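Local structure of putative uncharacterized protein (Burkholderia ambifaria, 3W20) at residues D105-T110 and E134-T139; T110-L115 and R256-F261. The protein probably oxidises N-substituted L-amino acids as a 2-oxoglutarate-dependent dioxygenase, and binds zinc in this crystal form. All blocks are in the same frame, centred on the assembly; numbering follows the deposited sequence.

Contact 1. Residues D105-T110 and E134-T139; sequences DGLRTT and EFLLAT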
loop_
_atom_site.group_PDB
_atom_site.type_symbol
_atom_site.label_atom_id
_atom_site.label_comp_id
_atom_site.label_asym_id
_atom_site.label_seq_id
_atom_site.Cartn_x
_atom_site.Cartn_y
_atom_site.Cartn_z
ATOM N N ASP A 105 11.563 -5.110 -7.342
ATOM C CA ASP A 105 12.852 -4.751 -7.935
ATOM C C ASP A 105 13.652 -5.991 -8.286
ATOM O O ASP A 105 14.201 -6.110 -9.409
ATOM C CB ASP A 105 13.615 -3.781 -7.029
ATOM C CG ASP A 105 13.096 -2.324 -7.147
ATOM O OD1 ASP A 105 12.358 -1.994 -8.101
ATOM O OD2 ASP A 105 13.426 -1.498 -6.267
ATOM N N GLY A 106 13.675 -6.931 -7.350
ATOM C CA GLY A 106 14.136 -8.290 -7.630
ATOM C C GLY A 106 13.265 -9.098 -8.596
ATOM O O GLY A 106 13.784 -9.720 -9.583
ATOM N N LEU A 107 11.924 -9.102 -8.377
ATOM C CA LEU A 107 11.107 -9.970 -9.293
ATOM C C LEU A 107 11.183 -9.571 -10.754
ATOM O O LEU A 107 11.156 -10.409 -11.637
ATOM C CB LEU A 107 9.605 -9.954 -8.854
ATOM C CG LEU A 107 9.358 -10.610 -7.511
ATOM C CD1 LEU A 107 7.912 -10.343 -7.038
ATOM C CD2 LEU A 107 9.650 -12.132 -7.529
ATOM N N ARG A 108 11.315 -8.286 -11.041
ATOM C CA ARG A 108 11.332 -7.880 -12.405
ATOM C C ARG A 108 12.564 -8.387 -13.130
ATOM O O ARG A 108 12.528 -8.435 -14.323
ATOM C CB ARG A 108 11.256 -6.362 -12.548
ATOM C CG ARG A 108 12.594 -5.670 -12.298
ATOM C CD ARG A 108 12.539 -4.225 -12.791
ATOM N NE ARG A 108 11.197 -3.709 -12.547
ATOM C CZ ARG A 108 10.733 -3.295 -11.359
ATOM N NH1 ARG A 108 11.526 -3.279 -10.297
ATOM N NH2 ARG A 108 9.467 -2.912 -11.228
ATOM N N THR A 109 13.591 -8.838 -12.404
ATOM C CA THR A 109 14.822 -9.353 -13.054
ATOM C C THR A 109 14.780 -10.867 -13.249
ATOM O O THR A 109 15.691 -11.449 -13.817
ATOM C CB THR A 109 16.117 -8.997 -12.263
ATOM O OG1 THR A 109 16.141 -9.680 -10.995
ATOM C CG2 THR A 109 16.186 -7.446 -12.034
ATOM N N THR A 110 13.764 -11.523 -12.684
ATOM C CA THR A 110 13.722 -12.964 -12.770
ATOM C C THR A 110 13.505 -13.455 -14.183
ATOM O O THR A 110 12.841 -12.798 -14.982
ATOM C CB THR A 110 12.671 -13.605 -11.824
ATOM O OG1 THR A 110 11.373 -13.286 -12.285
ATOM C CG2 THR A 110 12.810 -13.128 -10.427
ATOM N N GLU A 134 2.892 -0.192 -7.844
ATOM C CA GLU A 134 2.811 -1.478 -8.536
ATOM C C GLU A 134 2.127 -2.487 -7.614
ATOM O O GLU A 134 2.327 -2.504 -6.404
ATOM C CB GLU A 134 4.208 -1.999 -8.851
ATOM C CG GLU A 134 4.940 -1.056 -9.830
ATOM C CD GLU A 134 6.342 -1.561 -10.144
ATOM O OE1 GLU A 134 6.920 -2.368 -9.405
ATOM O OE2 GLU A 134 6.848 -1.134 -11.194
ATOM N N PHE A 135 1.342 -3.343 -8.268
ATOM C CA PHE A 135 0.943 -4.613 -7.699
ATOM C C PHE A 135 2.163 -5.529 -7.602
ATOM O O PHE A 135 3.186 -5.363 -8.343
ATOM C CB PHE A 135 -0.054 -5.241 -8.641
ATOM C CG PHE A 135 -1.477 -4.629 -8.543
ATOM C CD1 PHE A 135 -2.529 -5.337 -7.967
ATOM C CD2 PHE A 135 -1.735 -3.386 -9.060
ATOM C CE1 PHE A 135 -3.813 -4.753 -7.880
ATOM C CE2 PHE A 135 -2.999 -2.803 -8.975
ATOM C CZ PHE A 135 -4.042 -3.489 -8.408
ATOM N N LEU A 136 2.069 -6.496 -6.695
ATOM C CA LEU A 136 3.067 -7.538 -6.607
ATOM C C LEU A 136 3.183 -8.217 -7.986
ATOM O O LEU A 136 2.153 -8.493 -8.646
ATOM C CB LEU A 136 2.620 -8.592 -5.550
ATOM C CG LEU A 136 3.473 -9.843 -5.530
ATOM C CD1 LEU A 136 4.821 -9.367 -4.968
ATOM C CD2 LEU A 136 2.915 -10.906 -4.600
ATOM N N LEU A 137 4.414 -8.581 -8.421
ATOM C CA LEU A 137 4.533 -9.162 -9.796
ATOM C C LEU A 137 4.223 -10.652 -9.935
ATOM O O LEU A 137 3.679 -11.090 -10.969
ATOM C CB LEU A 137 5.952 -8.913 -10.399
ATOM C CG LEU A 137 6.065 -7.598 -11.134
ATOM C CD1 LEU A 137 7.574 -7.211 -11.311
ATOM C CD2 LEU A 137 5.428 -7.764 -12.558
ATOM N N ALA A 138 4.623 -11.429 -8.953
ATOM C CA ALA A 138 4.631 -12.918 -9.149
ATOM C C ALA A 138 4.992 -13.526 -7.806
ATOM O O ALA A 138 5.498 -12.823 -6.941
ATOM C CB ALA A 138 5.589 -13.377 -10.265
ATOM N N THR A 139 4.753 -14.832 -7.655
ATOM C CA THR A 139 5.019 -15.550 -6.461
ATOM C C THR A 139 5.597 -16.946 -6.780
ATOM O O THR A 139 5.290 -17.603 -7.812
ATOM C CB THR A 139 3.758 -15.742 -5.558
ATOM O OG1 THR A 139 2.796 -16.404 -6.318
ATOM C CG2 THR A 139 3.086 -14.471 -5.168
#
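L107 on helix 87-107 packs against the side chains of L136 and L137 and the carbonyl of A138, in an irregular link between two strands, and this buried half of the contact is the tightly packed one. The CB atoms of L107 and L137 lie 4.1 Å apart. CG of L107 is beside its own backbone N and anti to the carbonyl carbon (chi1 -67°). Beyond it, L107 CD1 meets L136 CD1 at 3.8 Å. The same methyl, L107 CD1, rests 3.5 Å from A138 O, so part of the packing is methyl against backbone. L137 CD1 lies against the backbone of R108, 3.9 Å from R108 N.

Toward solvent the contact is looser and held by charge. The R108 chain bends at chi3 (35°), and its guanidinium bridges two carboxylates. R108 NH1 forms a salt bridge with D105 OD1, 2.7 Å long, though weak as a hydrogen bond. Across the contact, R108 NH2 stands 3.2 Å from E134 OE2 in a salt bridge and makes a weak hydrogen bond to OE1 of the same residue. The carboxylate is turned 45° from the guanidinium plane. Its OE1 is also gripped by N104 ND2, and the nearby arginine charge probably eases the repulsion between D105 and E134.

Around this contact, a type I beta turn from L107 to T110 leads on to helix 111-120. N104 of helix 87-107 also binds the backbone of F135 and L137, while P124 of strand 123-127 and M271 of strand 268-272 pack against L137, placing the link between the helix and the sheet.

Contact 2. Residues T110-L115 and R256-F261; sequences TRFVRL and RTMGLF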
loop_
_atom_site.group_PDB
_atom_site.type_symbol
_atom_site.label_atom_id
_atom_site.label_comp_id
_atom_site.label_asym_id
_atom_site.label_seq_id
_atom_site.Cartn_x
_atom_site.Cartn_y
_atom_site.Cartn_z
ATOM N N THR A 110 13.764 -11.523 -12.684
ATOM C CA THR A 110 13.722 -12.964 -12.770
ATOM C C THR A 110 13.505 -13.455 -14.183
ATOM O O THR A 110 12.841 -12.798 -14.982
ATOM C CB THR A 110 12.671 -13.605 -11.824
ATOM O OG1 THR A 110 11.373 -13.286 -12.285
ATOM C CG2 THR A 110 12.810 -13.128 -10.427
ATOM N N ARG A 111 14.059 -14.627 -14.511
ATOM C CA ARG A 111 13.800 -15.214 -15.801
ATOM C C ARG A 111 12.331 -15.472 -16.064
ATOM O O ARG A 111 11.801 -15.245 -17.184
ATOM C CB ARG A 111 14.541 -16.506 -15.925
ATOM C CG ARG A 111 14.770 -16.697 -17.381
ATOM C CD ARG A 111 15.923 -17.615 -17.572
ATOM N NE ARG A 111 15.828 -18.169 -18.924
ATOM C CZ ARG A 111 16.609 -19.134 -19.367
ATOM N NH1 ARG A 111 17.503 -19.666 -18.537
ATOM N NH2 ARG A 111 16.465 -19.591 -20.585
ATOM N N PHE A 112 11.651 -15.873 -14.998
ATOM C CA PHE A 112 10.213 -16.113 -15.071
ATOM C C PHE A 112 9.434 -14.854 -15.477
ATOM O O PHE A 112 8.603 -14.931 -16.364
ATOM C CB PHE A 112 9.677 -16.714 -13.744
ATOM C CG PHE A 112 8.190 -16.988 -13.792
ATOM C CD1 PHE A 112 7.689 -17.956 -14.625
ATOM C CD2 PHE A 112 7.301 -16.232 -13.049
ATOM C CE1 PHE A 112 6.294 -18.187 -14.692
ATOM C CE2 PHE A 112 5.912 -16.450 -13.119
ATOM C CZ PHE A 112 5.415 -17.410 -13.938
ATOM N N VAL A 113 9.674 -13.727 -14.816
ATOM C CA VAL A 113 8.909 -12.479 -15.097
ATOM C C VAL A 113 9.350 -11.998 -16.484
ATOM O O VAL A 113 8.512 -11.652 -17.295
ATOM C CB VAL A 113 9.084 -11.426 -14.008
ATOM C CG1 VAL A 113 8.474 -10.060 -14.414
ATOM C CG2 VAL A 113 8.402 -11.855 -12.743
ATOM N N ARG A 114 10.658 -12.110 -16.772
ATOM C CA ARG A 114 11.171 -11.679 -18.070
ATOM C C ARG A 114 10.569 -12.492 -19.244
ATOM O O ARG A 114 10.424 -11.982 -20.351
ATOM C CB ARG A 114 12.700 -11.720 -18.088
ATOM C CG ARG A 114 13.349 -10.581 -17.342
ATOM C CD ARG A 114 14.863 -10.780 -17.363
ATOM N NE ARG A 114 15.440 -9.692 -16.585
ATOM C CZ ARG A 114 15.933 -8.562 -17.095
ATOM N NH1 ARG A 114 16.014 -8.372 -18.416
ATOM N NH2 ARG A 114 16.356 -7.619 -16.262
ATOM N N LEU A 115 10.164 -13.731 -19.008
ATOM C CA LEU A 115 9.438 -14.476 -20.028
ATOM C C LEU A 115 8.294 -13.682 -20.622
ATOM O O LEU A 115 8.163 -13.542 -21.834
ATOM C CB LEU A 115 8.958 -15.821 -19.461
ATOM C CG LEU A 115 8.814 -17.058 -20.288
ATOM C CD1 LEU A 115 10.120 -17.368 -21.019
ATOM C CD2 LEU A 115 8.463 -18.138 -19.276
ATOM N N ARG A 256 6.252 -27.688 -6.467
ATOM C CA ARG A 256 6.630 -26.275 -6.531
ATOM C C ARG A 256 6.288 -25.684 -7.896
ATOM O O ARG A 256 6.566 -26.322 -8.904
ATOM C CB ARG A 256 8.132 -26.137 -6.256
ATOM C CG ARG A 256 8.427 -26.350 -4.777
ATOM C CD ARG A 256 9.884 -26.160 -4.482
ATOM N NE ARG A 256 10.708 -27.093 -5.220
ATOM C CZ ARG A 256 11.867 -26.751 -5.727
ATOM N NH1 ARG A 256 12.296 -25.503 -5.553
ATOM N NH2 ARG A 256 12.576 -27.625 -6.398
ATOM N N THR A 257 5.696 -24.480 -7.888
ATOM C CA THR A 257 5.398 -23.715 -9.127
ATOM C C THR A 257 5.777 -22.249 -8.895
ATOM O O THR A 257 5.970 -21.822 -7.725
ATOM C CB THR A 257 3.890 -23.777 -9.538
ATOM O OG1 THR A 257 3.156 -23.061 -8.575
ATOM C CG2 THR A 257 3.391 -25.248 -9.551
HETATM N N MSE A 258 5.881 -21.471 -9.980
HETATM C CA MSE A 258 6.060 -20.056 -9.916
HETATM C C MSE A 258 4.935 -19.514 -10.748
HETATM O O MSE A 258 4.741 -20.015 -11.859
HETATM C CB MSE A 258 7.313 -19.954 -10.874
HETATM C CG MSE A 258 8.173 -18.799 -10.666
HETATM SE SE MSE A 258 9.790 -19.491 -11.615
HETATM C CE MSE A 258 10.357 -20.586 -10.245
ATOM N N GLY A 259 4.205 -18.499 -10.312
ATOM C CA GLY A 259 3.117 -18.006 -11.238
ATOM C C GLY A 259 2.783 -16.509 -11.161
ATOM O O GLY A 259 3.187 -15.778 -10.265
ATOM N N LEU A 260 1.994 -16.061 -12.119
ATOM C CA LEU A 260 1.424 -14.731 -12.037
ATOM C C LEU A 260 0.119 -14.753 -12.850
ATOM O O LEU A 260 -0.305 -15.815 -13.312
ATOM C CB LEU A 260 2.403 -13.731 -12.620
ATOM C CG LEU A 260 3.043 -13.989 -13.973
ATOM C CD1 LEU A 260 2.128 -13.761 -15.204
ATOM C CD2 LEU A 260 4.311 -13.091 -14.090
ATOM N N PHE A 261 -0.496 -13.571 -12.956
ATOM C CA PHE A 261 -1.655 -13.396 -13.814
ATOM C C PHE A 261 -1.379 -12.239 -14.774
ATOM O O PHE A 261 -0.564 -11.311 -14.523
ATOM C CB PHE A 261 -2.877 -13.042 -12.919
ATOM C CG PHE A 261 -3.279 -14.183 -12.056
ATOM C CD1 PHE A 261 -4.215 -15.146 -12.527
ATOM C CD2 PHE A 261 -2.753 -14.297 -10.748
ATOM C CE1 PHE A 261 -4.604 -16.241 -11.739
ATOM C CE2 PHE A 261 -3.150 -15.391 -9.940
ATOM C CZ PHE A 261 -4.015 -16.374 -10.439
#
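F112 and M258, a selenomethionine, make a Met-aromatic contact between a helix and a strand. M258 CG sits over one face of the F112 ring as a CH-pi contact, 3.8 Å from the ring centroid and displaced toward the rim. Its selenium continues past the ring to an oblique position, 4.4 Å from the centroid and 39° off the ring normal. CG of F112 is anti to the backbone N (chi1 -179°); the F112 and M258 side chains pass one another running in opposite senses.

Apolar contacts between side chains continue from there. F112 CB touches M258 SE at 3.5 Å, and F112 CE2 meets L260 CD2 at 3.8 Å; V113 CG2 comes more distantly to the same leucine methyl. Helix 111-120 thus lies against strand 255-265 of the double-stranded beta-helix, the jelly-roll core of this dioxygenase family. The axes of 111-115 and 256-261 approach to 9.5 Å at an angle of 36°. M258 and L260 point toward the helix, whereas T257, between R256 and M258, binds 2-oxoglutarate when that ligand is present and touches R141 and Y143.

The ring also lies on the strand backbone: F112 CZ is 3.4 Å from M258 O and 3.6 Å from G259 CA.

The helix start is capped by T110, whose OG1 accepts from V113 N at 3.1 Å along a fairly straight path. Beside the apolar cluster, L182 of strand 178-185 touches F112 and W52 of helix 48-52 touches M258.

How the contacts relate
The two contacts share T110, where helix 87-107 gives way to helix 111-120, so each packs one of two consecutive helices against the sheet or its connecting link. Their centres are about 9 Å apart, and they are joined where T139 O accepts from G259 N, pairing strands 139-143 and 255-265, and where L137 O packs on CB of L260. Both are largely buried, but contact 1 has a partly exposed edge and adds salt bridges to its leucine packing. Contact 2 lies deeper, relying on aromatic and apolar packing along a strand that carries a 2-oxoglutarate-binding residue. Neither contact involves the other subunit.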